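Local coordinates for twitching motility pilus retraction protein (Geobacter sulfurreducens PCA, PDB 5ZFQ) that probably powers retraction of the type IV pilus as a six-subunit motor, coupling ATP hydrolysis to the withdrawal of pilin subunits, at residues L241-E245 and T246-C250; T256-A259 and V260-I263; T262-R265 and I266-F270; M341-M344 and N345-L348; S366-P369 and D370-K373. All blocks are in the same frame, centred on the assembly; numbering follows the deposited sequence.

In the fold
All five contacts are local: each joins neighbouring turns of the chain, and none encloses or crosses another. From the N terminus, contact 1 closes the turn between helix 234-245 and strand 249-254. Contact 2 starts helix 259-268 just beyond that strand, and contact 3 continues along the same helix, sharing Thr-262 and Ile-263 with contact 2; their centres are about 9 Å apart. Much later, contact 4 opens helix 344-353 and contact 5 turns helix 359-365 into helix 369-377. These last two touch, since Asn-345 reaches Ser-366 and Asp-368. Contacts 1 and 5 lie farthest apart, with centres about 36 Å from each other. Neighbouring subunits touch all but contact 4.

Contact 1: residues L241-E245 and T246-C250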
loop_
_atom_site.group_PDB
_atom_site.type_symbol
_atom_site.label_atom_id
_atom_site.label_comp_id
_atom_site.label_asym_id
_atom_site.label_seq_id
_atom_site.Cartn_x
_atom_site.Cartn_y
_atom_site.Cartn_z
ATOM N N LEU A 241 4.862 -20.994 17.780
ATOM C CA LEU A 241 3.942 -22.126 17.822
ATOM C C LEU A 241 4.564 -23.362 17.180
ATOM O O LEU A 241 4.380 -24.490 17.646
ATOM C CB LEU A 241 2.630 -21.774 17.131
ATOM C CG LEU A 241 1.805 -20.773 17.937
ATOM C CD1 LEU A 241 0.643 -20.194 17.126
ATOM C CD2 LEU A 241 1.318 -21.427 19.247
ATOM N N THR A 242 5.319 -23.118 16.116
ATOM C CA THR A 242 5.952 -24.173 15.363
ATOM C C THR A 242 7.023 -24.851 16.209
ATOM O O THR A 242 7.073 -26.082 16.300
ATOM C CB THR A 242 6.539 -23.610 14.068
ATOM O OG1 THR A 242 5.455 -23.174 13.241
ATOM C CG2 THR A 242 7.399 -24.638 13.321
ATOM N N LEU A 243 7.862 -24.044 16.847
ATOM C CA LEU A 243 8.884 -24.567 17.734
ATOM C C LEU A 243 8.226 -25.409 18.841
ATOM O O LEU A 243 8.644 -26.548 19.109
ATOM C CB LEU A 243 9.721 -23.413 18.308
ATOM C CG LEU A 243 10.745 -22.790 17.341
ATOM C CD1 LEU A 243 11.078 -21.373 17.706
ATOM C CD2 LEU A 243 12.014 -23.594 17.330
ATOM N N ALA A 244 7.163 -24.862 19.425
ATOM C CA ALA A 244 6.482 -25.479 20.556
ATOM C C ALA A 244 5.776 -26.779 20.173
ATOM O O ALA A 244 5.746 -27.717 20.965
ATOM C CB ALA A 244 5.483 -24.493 21.173
ATOM N N GLU A 245 5.204 -26.823 18.967
ATOM C CA GLU A 245 4.545 -28.030 18.443
ATOM C C GLU A 245 5.494 -29.186 18.147
ATOM O O GLU A 245 5.068 -30.339 18.123
ATOM C CB GLU A 245 3.780 -27.725 17.154
ATOM C CG GLU A 245 2.297 -27.481 17.296
ATOM C CD GLU A 245 1.629 -27.312 15.931
ATOM O OE1 GLU A 245 1.848 -26.245 15.302
ATOM O OE2 GLU A 245 0.903 -28.238 15.481
ATOM N N THR A 246 6.762 -28.868 17.902
ATOM C CA THR A 246 7.703 -29.848 17.398
ATOM C C THR A 246 8.807 -30.192 18.395
ATOM O O THR A 246 9.948 -30.475 18.015
ATOM C CB THR A 246 8.330 -29.367 16.079
ATOM O OG1 THR A 246 8.903 -28.063 16.252
ATOM C CG2 THR A 246 7.274 -29.333 14.982
ATOM N N GLY A 247 8.459 -30.184 19.675
ATOM C CA GLY A 247 9.347 -30.710 20.691
ATOM C C GLY A 247 10.390 -29.746 21.214
ATOM O O GLY A 247 11.279 -30.140 21.969
ATOM N N HIS A 248 10.291 -28.481 20.831
ATOM C CA HIS A 248 11.167 -27.481 21.410
ATOM C C HIS A 248 10.512 -26.872 22.622
ATOM O O HIS A 248 9.302 -27.035 22.844
ATOM C CB HIS A 248 11.501 -26.406 20.394
ATOM C CG HIS A 248 12.066 -26.956 19.124
ATOM N ND1 HIS A 248 11.273 -27.447 18.109
ATOM C CD2 HIS A 248 13.345 -27.134 18.721
ATOM C CE1 HIS A 248 12.039 -27.887 17.126
ATOM N NE2 HIS A 248 13.300 -27.711 17.472
ATOM N N LEU A 249 11.318 -26.208 23.436
ATOM C CA LEU A 249 10.767 -25.345 24.450
ATOM C C LEU A 249 10.903 -23.902 23.952
ATOM O O LEU A 249 12.025 -23.412 23.697
ATOM C CB LEU A 249 11.463 -25.548 25.794
ATOM C CG LEU A 249 10.936 -24.658 26.935
ATOM C CD1 LEU A 249 9.516 -25.037 27.365
ATOM C CD2 LEU A 249 11.870 -24.672 28.145
ATOM N N CYS A 250 9.769 -23.231 23.788
ATOM C CA CYS A 250 9.784 -21.857 23.323
ATOM C C CYS A 250 9.447 -20.876 24.448
ATOM O O CYS A 250 8.356 -20.929 25.032
ATOM C CB CYS A 250 8.809 -21.680 22.156
ATOM S SG CYS A 250 8.857 -20.011 21.442
#
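Leu-243, Thr-246 and His-248 close the end of helix 234-245, converging on the carbonyl of Leu-243. Its oxygen accepts three N-H groups. Thr-246 N, at 3.2 Å from Leu-243 O, comes from well above the carbonyl plane. His-248 N reaches Leu-243 O at 3.1 Å, and the imidazole adds ND1, 3.0 Å from Leu-243 O, in the carbonyl plane and on a lone pair. Over the ring lies the Leu-243 side chain, whose CD2 stands 3.9 Å from the centroid of the His-248 ring as a CH-pi contact. The bond from His-248 N spans five residues, one more than in a helix, and with Gly-247 in a left-handed conformation (phi 85°) it turns the chain out of the helix of a beta-alpha-beta unit and into strand 249-254. Gly-247 suits this turn because a side chain at these backbone angles would collide with the carbonyl O of Thr-246. Threonine suits its place because Thr-246 OG1, set between its own N and carbonyl carbon (chi1 54°), donates to Thr-242 O at 2.7 Å. The one His-248 ND1 proton is shared between Leu-243 O and Thr-246 OG1, the latter 3.1 Å away in the ring plane. With a phenylalanine in place of His-248, Leu-243 O and Thr-246 OG1 would probably both lose their ring donor. Deeper in, Leu-243 CB packs on Cys-250 CB at 4.3 Å.

Contact 2: residues T256-A259 and V260-I263; sequences TNSA and VQTI
Ser-258 and Gln-261 bring their CA atoms within 5.0 Å where the chain passes from an extended loop into helix 259-268. Ser-258 is still extended, whereas Ala-259 already has helical angles. The first helical bond runs from Thr-262 N to Ser-258 O at 2.8 Å, and Ile-263 N to Ala-259 O at 2.9 Å follows. Thr-262 OG1 grips Ser-258 O a second time, at 2.7 Å from the opposite face of its plane. Threonine suits this place because its hydroxyl, beside its own backbone N (chi1 -68°), can fold back on the preceding turn. That hydroxyl also accepts from Thr-256 OG1, though the length of this bond is doubtful. Gln-261 stretches back along the loop, and its OE1 takes Asn-257 N at 2.6 Å, with the donor above the amide plane. The side chains of Asn-257 and Gln-261 run side by side, but their amide planes stand nearly at right angles (82°); the Asn-257 amide turns to Glu-245 of a neighbouring subunit. Ser-258 is small enough to curl over the helix start, where OG accepts from Gln-261 N at 3.0 Å. This is the classical serine N-cap, opening a helix whose preceding loop lies at the subunit interface.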
loop_
_atom_site.group_PDB
_atom_site.type_symbol
_atom_site.label_atom_id
_atom_site.label_comp_id
_atom_site.label_asym_id
_atom_site.label_seq_id
_atom_site.Cartn_x
_atom_site.Cartn_y
_atom_site.Cartn_z
ATOM N N THR A 256 1.016 -8.039 27.484
ATOM C CA THR A 256 -0.334 -8.229 27.928
ATOM C C THR A 256 -0.329 -8.308 29.427
ATOM O O THR A 256 0.627 -8.683 30.050
ATOM C CB THR A 256 -1.053 -9.396 27.264
ATOM O OG1 THR A 256 -0.185 -10.502 27.134
ATOM C CG2 THR A 256 -1.527 -9.011 25.918
ATOM N N ASN A 257 -1.437 -7.965 30.036
ATOM C CA ASN A 257 -1.352 -7.867 31.485
ATOM C C ASN A 257 -2.055 -8.973 32.260
ATOM O O ASN A 257 -2.122 -8.924 33.492
ATOM C CB ASN A 257 -1.914 -6.513 31.904
ATOM C CG ASN A 257 -1.207 -5.374 31.224
ATOM O OD1 ASN A 257 -1.799 -4.647 30.431
ATOM N ND2 ASN A 257 0.075 -5.212 31.528
ATOM N N SER A 258 -2.587 -9.957 31.543
ATOM C CA SER A 258 -3.214 -11.109 32.180
ATOM C C SER A 258 -3.137 -12.315 31.249
ATOM O O SER A 258 -2.874 -12.165 30.052
ATOM C CB SER A 258 -4.672 -10.805 32.549
ATOM O OG SER A 258 -5.509 -10.740 31.396
ATOM N N ALA A 259 -3.361 -13.502 31.801
ATOM C CA ALA A 259 -3.356 -14.738 31.035
ATOM C C ALA A 259 -4.442 -14.717 29.972
ATOM O O ALA A 259 -4.186 -15.017 28.799
ATOM C CB ALA A 259 -3.548 -15.921 31.954
ATOM N N VAL A 260 -5.655 -14.368 30.397
ATOM C CA VAL A 260 -6.808 -14.261 29.509
ATOM C C VAL A 260 -6.567 -13.233 28.397
ATOM O O VAL A 260 -6.845 -13.474 27.223
ATOM C CB VAL A 260 -8.096 -13.874 30.308
ATOM C CG1 VAL A 260 -9.274 -13.626 29.368
ATOM C CG2 VAL A 260 -8.426 -14.947 31.343
ATOM N N GLN A 261 -6.048 -12.078 28.779
ATOM C CA GLN A 261 -5.740 -11.040 27.808
ATOM C C GLN A 261 -4.645 -11.497 26.844
ATOM O O GLN A 261 -4.691 -11.183 25.655
ATOM C CB GLN A 261 -5.334 -9.782 28.548
ATOM C CG GLN A 261 -5.153 -8.567 27.720
ATOM C CD GLN A 261 -4.668 -7.414 28.574
ATOM O OE1 GLN A 261 -3.472 -7.114 28.582
ATOM N NE2 GLN A 261 -5.586 -6.764 29.307
ATOM N N THR A 262 -3.688 -12.271 27.361
ATOM C CA THR A 262 -2.593 -12.818 26.559
ATOM C C THR A 262 -3.080 -13.820 25.509
ATOM O O THR A 262 -2.696 -13.744 24.337
ATOM C CB THR A 262 -1.545 -13.531 27.434
ATOM O OG1 THR A 262 -0.857 -12.572 28.251
ATOM C CG2 THR A 262 -0.544 -14.293 26.553
ATOM N N ILE A 263 -3.915 -14.763 25.942
ATOM C CA ILE A 263 -4.418 -15.805 25.051
ATOM C C ILE A 263 -5.301 -15.209 23.951
ATOM O O ILE A 263 -5.181 -15.583 22.780
ATOM C CB ILE A 263 -5.193 -16.882 25.854
ATOM C CG1 ILE A 263 -4.205 -17.744 26.654
ATOM C CG2 ILE A 263 -6.065 -17.744 24.935
ATOM C CD1 ILE A 263 -4.807 -18.392 27.877
#

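Contact 3: residues T262-R265 and I266-F270; sequences TINR and IVDVF
Asn-264 and Asp-268, one turn apart, are joined first through the backbone of helix 259-268. Asp-268 N donates to Asn-264 O at 2.8 Å, nearly along the C=O axis, and Ile-266 N reaches Thr-262 O at 3.1 Å. Val-267 N is held less well, with only weak bonds to Ile-263 O and Asn-264 O.

Water supplies the second kind of link. The carboxylate of Asp-268 lies beside its own backbone N (chi1 -70°), which turns it back along the helix. One water lies 2.6 Å from both Asp-268 OD1 and Asn-264 OD1 and can link them, though it may not donate to both at once. Another accepts from Arg-265 NE at 3.0 Å, in the guanidinium plane, and donates to Asp-268 OD2. With 6.0 Å between Arg-265 NE and Asp-268 OD2, the opposite charges meet through this water instead of directly. Arginine suits the place because its chain, bent at chi2 and chi3, also carries NH1 to Gln-277 of a neighbouring subunit.

Van der Waals contacts of valine methyls with backbone carbonyls come third: Val-269 lays CG1 and CG2 against Arg-265 O, and Val-267 CG2 lies 3.4 Å from Ile-263 O. Ile-266 packs on the apolar Leu-254 and Leu-282 of the same chain.

The result is a typical amphipathic helix at a subunit boundary: branched aliphatics on the buried side, water-linked polar residues on the other.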
loop_
_atom_site.group_PDB
_atom_site.type_symbol
_atom_site.label_atom_id
_atom_site.label_comp_id
_atom_site.label_asym_id
_atom_site.label_seq_id
_atom_site.Cartn_x
_atom_site.Cartn_y
_atom_site.Cartn_z
ATOM N N THR A 262 -3.688 -12.271 27.361
ATOM C CA THR A 262 -2.593 -12.818 26.559
ATOM C C THR A 262 -3.080 -13.820 25.509
ATOM O O THR A 262 -2.696 -13.744 24.337
ATOM C CB THR A 262 -1.545 -13.531 27.434
ATOM O OG1 THR A 262 -0.857 -12.572 28.251
ATOM C CG2 THR A 262 -0.544 -14.293 26.553
ATOM N N ILE A 263 -3.915 -14.763 25.942
ATOM C CA ILE A 263 -4.418 -15.805 25.051
ATOM C C ILE A 263 -5.301 -15.209 23.951
ATOM O O ILE A 263 -5.181 -15.583 22.780
ATOM C CB ILE A 263 -5.193 -16.882 25.854
ATOM C CG1 ILE A 263 -4.205 -17.744 26.654
ATOM C CG2 ILE A 263 -6.065 -17.744 24.935
ATOM C CD1 ILE A 263 -4.807 -18.392 27.877
ATOM N N ASN A 264 -6.160 -14.253 24.312
ATOM C CA ASN A 264 -7.021 -13.596 23.321
ATOM C C ASN A 264 -6.205 -12.873 22.262
ATOM O O ASN A 264 -6.511 -12.954 21.069
ATOM C CB ASN A 264 -7.995 -12.621 23.991
ATOM C CG ASN A 264 -9.234 -13.317 24.548
ATOM O OD1 ASN A 264 -9.772 -14.245 23.930
ATOM N ND2 ASN A 264 -9.699 -12.864 25.715
ATOM N N ARG A 265 -5.148 -12.203 22.712
ATOM C CA ARG A 265 -4.238 -11.486 21.816
ATOM C C ARG A 265 -3.531 -12.403 20.823
ATOM O O ARG A 265 -3.321 -12.012 19.677
ATOM C CB ARG A 265 -3.197 -10.705 22.618
ATOM C CG ARG A 265 -2.260 -9.844 21.773
ATOM C CD ARG A 265 -3.004 -8.792 21.021
ATOM N NE ARG A 265 -4.030 -8.218 21.874
ATOM C CZ ARG A 265 -3.805 -7.306 22.823
ATOM N NH1 ARG A 265 -2.574 -6.842 23.029
ATOM N NH2 ARG A 265 -4.820 -6.849 23.566
ATOM N N ILE A 266 -3.159 -13.608 21.257
ATOM C CA ILE A 266 -2.542 -14.584 20.355
ATOM C C ILE A 266 -3.493 -14.932 19.196
ATOM O O ILE A 266 -3.079 -15.053 18.043
ATOM C CB ILE A 266 -2.157 -15.883 21.090
ATOM C CG1 ILE A 266 -1.141 -15.605 22.194
ATOM C CG2 ILE A 266 -1.641 -16.929 20.114
ATOM C CD1 ILE A 266 0.162 -15.106 21.683
ATOM N N VAL A 267 -4.774 -15.066 19.515
ATOM C CA VAL A 267 -5.770 -15.526 18.557
ATOM C C VAL A 267 -6.234 -14.399 17.649
ATOM O O VAL A 267 -6.275 -14.543 16.429
ATOM C CB VAL A 267 -7.017 -16.120 19.277
ATOM C CG1 VAL A 267 -8.043 -16.585 18.267
ATOM C CG2 VAL A 267 -6.620 -17.250 20.222
ATOM N N ASP A 268 -6.584 -13.279 18.272
ATOM C CA ASP A 268 -7.324 -12.226 17.610
ATOM C C ASP A 268 -6.577 -11.533 16.471
ATOM O O ASP A 268 -7.204 -10.895 15.633
ATOM C CB ASP A 268 -7.779 -11.191 18.650
ATOM C CG ASP A 268 -8.865 -11.734 19.594
ATOM O OD1 ASP A 268 -9.463 -12.798 19.277
ATOM O OD2 ASP A 268 -9.135 -11.088 20.642
ATOM N N VAL A 269 -5.255 -11.664 16.419
ATOM C CA VAL A 269 -4.468 -10.981 15.383
ATOM C C VAL A 269 -4.517 -11.731 14.061
ATOM O O VAL A 269 -4.177 -11.180 13.012
ATOM C CB VAL A 269 -2.984 -10.812 15.801
ATOM C CG1 VAL A 269 -2.845 -9.763 16.914
ATOM C CG2 VAL A 269 -2.403 -12.149 16.232
ATOM N N PHE A 270 -4.932 -12.993 14.142
ATOM C CA PHE A 270 -5.085 -13.890 12.998
ATOM C C PHE A 270 -6.427 -13.733 12.296
ATOM O O PHE A 270 -7.436 -13.392 12.934
ATOM C CB PHE A 270 -4.959 -15.351 13.435
ATOM C CG PHE A 270 -3.564 -15.789 13.703
ATOM C CD1 PHE A 270 -2.737 -16.195 12.655
ATOM C CD2 PHE A 270 -3.071 -15.816 15.004
ATOM C CE1 PHE A 270 -1.430 -16.609 12.897
ATOM C CE2 PHE A 270 -1.772 -16.227 15.258
ATOM C CZ PHE A 270 -0.948 -16.625 14.199
HETATM O O HOH W 1 -9.739 -14.264 21.349
HETATM O O HOH W 2 -6.755 -9.434 21.962
#

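Contact 4: residues M341-M344 and N345-L348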
loop_
_atom_site.group_PDB
_atom_site.type_symbol
_atom_site.label_atom_id
_atom_site.label_comp_id
_atom_site.label_asym_id
_atom_site.label_seq_id
_atom_site.Cartn_x
_atom_site.Cartn_y
_atom_site.Cartn_z
ATOM N N MET A 341 -1.125 -22.093 40.308
ATOM C CA MET A 341 -1.629 -20.944 39.616
ATOM C C MET A 341 -2.035 -19.872 40.591
ATOM O O MET A 341 -2.370 -20.159 41.692
ATOM C CB MET A 341 -2.876 -21.293 38.833
ATOM C CG MET A 341 -2.823 -22.550 38.035
ATOM S SD MET A 341 -4.272 -22.691 37.020
ATOM C CE MET A 341 -4.247 -21.155 36.208
ATOM N N GLN A 342 -1.981 -18.625 40.172
ATOM C CA GLN A 342 -2.441 -17.548 40.989
ATOM C C GLN A 342 -2.940 -16.459 40.117
ATOM O O GLN A 342 -2.362 -16.191 39.115
ATOM C CB GLN A 342 -1.342 -17.018 41.875
ATOM C CG GLN A 342 -0.067 -16.686 41.163
ATOM C CD GLN A 342 1.071 -16.366 42.089
ATOM O OE1 GLN A 342 1.501 -17.186 42.858
ATOM N NE2 GLN A 342 1.569 -15.169 41.996
ATOM N N THR A 343 -4.010 -15.800 40.510
ATOM C CA THR A 343 -4.489 -14.642 39.769
ATOM C C THR A 343 -3.713 -13.405 40.214
ATOM O O THR A 343 -3.087 -13.400 41.281
ATOM C CB THR A 343 -5.998 -14.391 39.976
ATOM O OG1 THR A 343 -6.255 -14.137 41.360
ATOM C CG2 THR A 343 -6.829 -15.600 39.532
ATOM N N MET A 344 -3.762 -12.366 39.380
ATOM C CA MET A 344 -3.232 -11.061 39.726
ATOM C C MET A 344 -3.868 -10.574 41.025
ATOM O O MET A 344 -3.169 -10.081 41.905
ATOM C CB MET A 344 -3.471 -10.055 38.594
ATOM C CG MET A 344 -2.902 -8.684 38.887
ATOM S SD MET A 344 -1.108 -8.756 39.216
ATOM C CE MET A 344 -0.470 -9.298 37.634
ATOM N N ASN A 345 -5.184 -10.740 41.160
ATOM C CA ASN A 345 -5.851 -10.360 42.402
ATOM C C ASN A 345 -5.318 -11.162 43.593
ATOM O O ASN A 345 -5.085 -10.588 44.657
ATOM C CB ASN A 345 -7.380 -10.509 42.297
ATOM C CG ASN A 345 -8.074 -9.200 41.890
ATOM O OD1 ASN A 345 -7.461 -8.123 41.908
ATOM N ND2 ASN A 345 -9.346 -9.290 41.512
ATOM N N GLN A 346 -5.103 -12.468 43.429
ATOM C CA GLN A 346 -4.543 -13.267 44.518
ATOM C C GLN A 346 -3.160 -12.757 44.880
ATOM O O GLN A 346 -2.852 -12.596 46.052
ATOM C CB GLN A 346 -4.497 -14.753 44.158
ATOM C CG GLN A 346 -5.866 -15.411 44.239
ATOM C CD GLN A 346 -5.893 -16.835 43.709
ATOM O OE1 GLN A 346 -5.148 -17.183 42.790
ATOM N NE2 GLN A 346 -6.777 -17.660 44.270
ATOM N N SER A 347 -2.340 -12.473 43.870
ATOM C CA SER A 347 -0.998 -11.930 44.078
ATOM C C SER A 347 -1.051 -10.592 44.806
ATOM O O SER A 347 -0.328 -10.391 45.788
ATOM C CB SER A 347 -0.258 -11.760 42.740
ATOM O OG SER A 347 1.092 -11.364 42.943
ATOM N N LEU A 348 -1.888 -9.675 44.312
ATOM C CA LEU A 348 -2.069 -8.374 44.971
ATOM C C LEU A 348 -2.473 -8.558 46.441
ATOM O O LEU A 348 -1.941 -7.894 47.338
ATOM C CB LEU A 348 -3.119 -7.529 44.241
ATOM C CG LEU A 348 -2.696 -6.883 42.925
ATOM C CD1 LEU A 348 -3.897 -6.303 42.162
ATOM C CD2 LEU A 348 -1.680 -5.824 43.202
#
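Thr-343 and Gln-346 exchange a pair of hydrogen bonds at the start of helix 344-353. Thr-343 OG1, placed between its own N and carbonyl carbon (chi1 61°), accepts from Gln-346 N at 2.9 Å. In return Gln-346 OE1 accepts from Thr-343 N, also at 2.9 Å and with a nearly straight N-H (162°). The two form a capping box. Threonine suits the N-cap as a short hydroxyl acceptor, and glutamine has the length to fold back to the backbone it follows. Its extended chain lies across Thr-343, with Gln-346 CG 3.2 Å from Thr-343 OG1.

Around this pair the helix takes up its regular bonds, Ser-347 N to Thr-343 O at 2.8 Å and Leu-348 N to Met-344 O at 2.8 Å. Met-344, bent at chi2 and chi3, lays CG 4.2 Å from Leu-348 CD1, an apolar contact on the buried side.

Farther out, Gln-346 NE2 donates to Gln-333 O, which fixes which way the amide is turned, and Glu-308 takes Met-344 N. A leucine in place of Gln-346 is likely to leave Thr-343 N and Gln-333 O without their partners and the loop before the helix looser.

Chemically, the contact implies that two N-H groups of the first turn, lacking helical acceptors, are met by side chains: Gln-346 N by Thr-343 OG1 and Met-344 N by Glu-308, whose carboxylate probably gains from the positive end of the helix dipole.

Contact 5: residues S366-P369 and D370-K373; sequences SSDP and DELK
Asp-368 bends over the first turn of helix 369-377 to meet Glu-371. Its CB starts the contact, with Asp-368 CB 3.9 Å from Glu-371 CB. The next carbon points away from the aspartate's own N (chi1 -170°), and this brings Asp-368 CG over the turn to within 3.4 Å of Glu-371 CB. At the tip the two oxygens part. Asp-368 OD1 accepts from Glu-371 N in a straight but weak bond of 3.3 Å. Asp-368 OD2 lies over Glu-371 CB at 3.2 Å and faces Glu-371 OE1 at 3.8 Å, where the two carboxylates, their planes 48° apart, bring like charges together. This closeness probably raises the affinity of one of them for a proton, although Tyr-329 OH, bonded to Glu-371 OE2, should offset part of the repulsion.

Asp-368 occupies the N-cap position, a common place for aspartate, though its capping bond is weak: the carboxylate meets an N-H at the positive end of the helix, and the backbone turns the chain from helix 359-365 into helix 369-377. Proline follows naturally, because the first residue of a helix has no helical bond to make with its N. Pro-369 O then accepts from Lys-373 N at 2.9 Å, and Asp-368 O from Leu-372 N at 3.1 Å.

Asn-345 on helix 344-353 steadies this turn from outside, its amide bonding to Asp-368 O and to Ser-366 OG. Leucine suits its place, since Leu-372 packs on Met-363 and Phe-349, while Pro-369 also packs on Arg-321 of a neighbouring subunit.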
loop_
_atom_site.group_PDB
_atom_site.type_symbol
_atom_site.label_atom_id
_atom_site.label_comp_id
_atom_site.label_asym_id
_atom_site.label_seq_id
_atom_site.Cartn_x
_atom_site.Cartn_y
_atom_site.Cartn_z
ATOM N N SER A 366 -5.735 -3.385 40.122
ATOM C CA SER A 366 -6.706 -4.469 40.052
ATOM C C SER A 366 -7.617 -4.352 38.828
ATOM O O SER A 366 -8.203 -3.299 38.567
ATOM C CB SER A 366 -7.548 -4.503 41.332
ATOM O OG SER A 366 -8.386 -5.638 41.355
ATOM N N SER A 367 -7.714 -5.437 38.074
ATOM C CA SER A 367 -8.652 -5.498 36.971
ATOM C C SER A 367 -10.033 -5.912 37.473
ATOM O O SER A 367 -11.010 -5.856 36.714
ATOM C CB SER A 367 -8.166 -6.463 35.899
ATOM O OG SER A 367 -7.705 -7.660 36.501
ATOM N N ASP A 368 -10.111 -6.336 38.743
ATOM C CA ASP A 368 -11.395 -6.494 39.443
ATOM C C ASP A 368 -11.321 -6.066 40.928
ATOM O O ASP A 368 -11.247 -6.914 41.844
ATOM C CB ASP A 368 -11.918 -7.935 39.337
ATOM C CG ASP A 368 -13.364 -8.070 39.844
ATOM O OD1 ASP A 368 -14.004 -7.050 40.237
ATOM O OD2 ASP A 368 -13.878 -9.207 39.818
ATOM N N PRO A 369 -11.364 -4.741 41.162
ATOM C CA PRO A 369 -11.420 -4.081 42.475
ATOM C C PRO A 369 -12.447 -4.724 43.435
ATOM O O PRO A 369 -12.078 -5.081 44.558
ATOM C CB PRO A 369 -11.819 -2.641 42.121
ATOM C CG PRO A 369 -11.306 -2.422 40.797
ATOM C CD PRO A 369 -11.207 -3.761 40.074
ATOM N N ASP A 370 -13.700 -4.884 42.997
ATOM C CA ASP A 370 -14.744 -5.515 43.825
ATOM C C ASP A 370 -14.328 -6.903 44.340
ATOM O O ASP A 370 -14.521 -7.214 45.514
ATOM C CB ASP A 370 -16.058 -5.637 43.044
ATOM C CG ASP A 370 -16.761 -4.301 42.858
ATOM O OD1 ASP A 370 -16.594 -3.400 43.708
ATOM O OD2 ASP A 370 -17.472 -4.145 41.842
ATOM N N GLU A 371 -13.763 -7.736 43.467
ATOM C CA GLU A 371 -13.253 -9.042 43.888
ATOM C C GLU A 371 -12.194 -8.914 44.981
ATOM O O GLU A 371 -12.278 -9.587 46.010
ATOM C CB GLU A 371 -12.681 -9.819 42.704
ATOM C CG GLU A 371 -11.902 -11.058 43.125
ATOM C CD GLU A 371 -11.648 -12.027 41.978
ATOM O OE1 GLU A 371 -12.630 -12.419 41.305
ATOM O OE2 GLU A 371 -10.470 -12.394 41.745
ATOM N N LEU A 372 -11.217 -8.035 44.762
ATOM C CA LEU A 372 -10.147 -7.819 45.740
ATOM C C LEU A 372 -10.684 -7.330 47.093
ATOM O O LEU A 372 -10.284 -7.854 48.126
ATOM C CB LEU A 372 -9.100 -6.834 45.201
ATOM C CG LEU A 372 -7.788 -6.758 46.000
ATOM C CD1 LEU A 372 -7.149 -8.145 46.086
ATOM C CD2 LEU A 372 -6.787 -5.715 45.473
ATOM N N LYS A 373 -11.586 -6.346 47.118
ATOM C CA LYS A 373 -12.262 -6.030 48.395
ATOM C C LYS A 373 -12.909 -7.263 49.033
ATOM O O LYS A 373 -12.744 -7.507 50.240
ATOM C CB LYS A 373 -13.328 -4.933 48.254
ATOM C CG LYS A 373 -12.970 -3.823 47.334
ATOM C CD LYS A 373 -12.913 -2.573 48.231
ATOM C CE LYS A 373 -12.051 -1.479 47.739
ATOM N NZ LYS A 373 -10.663 -1.397 48.428
#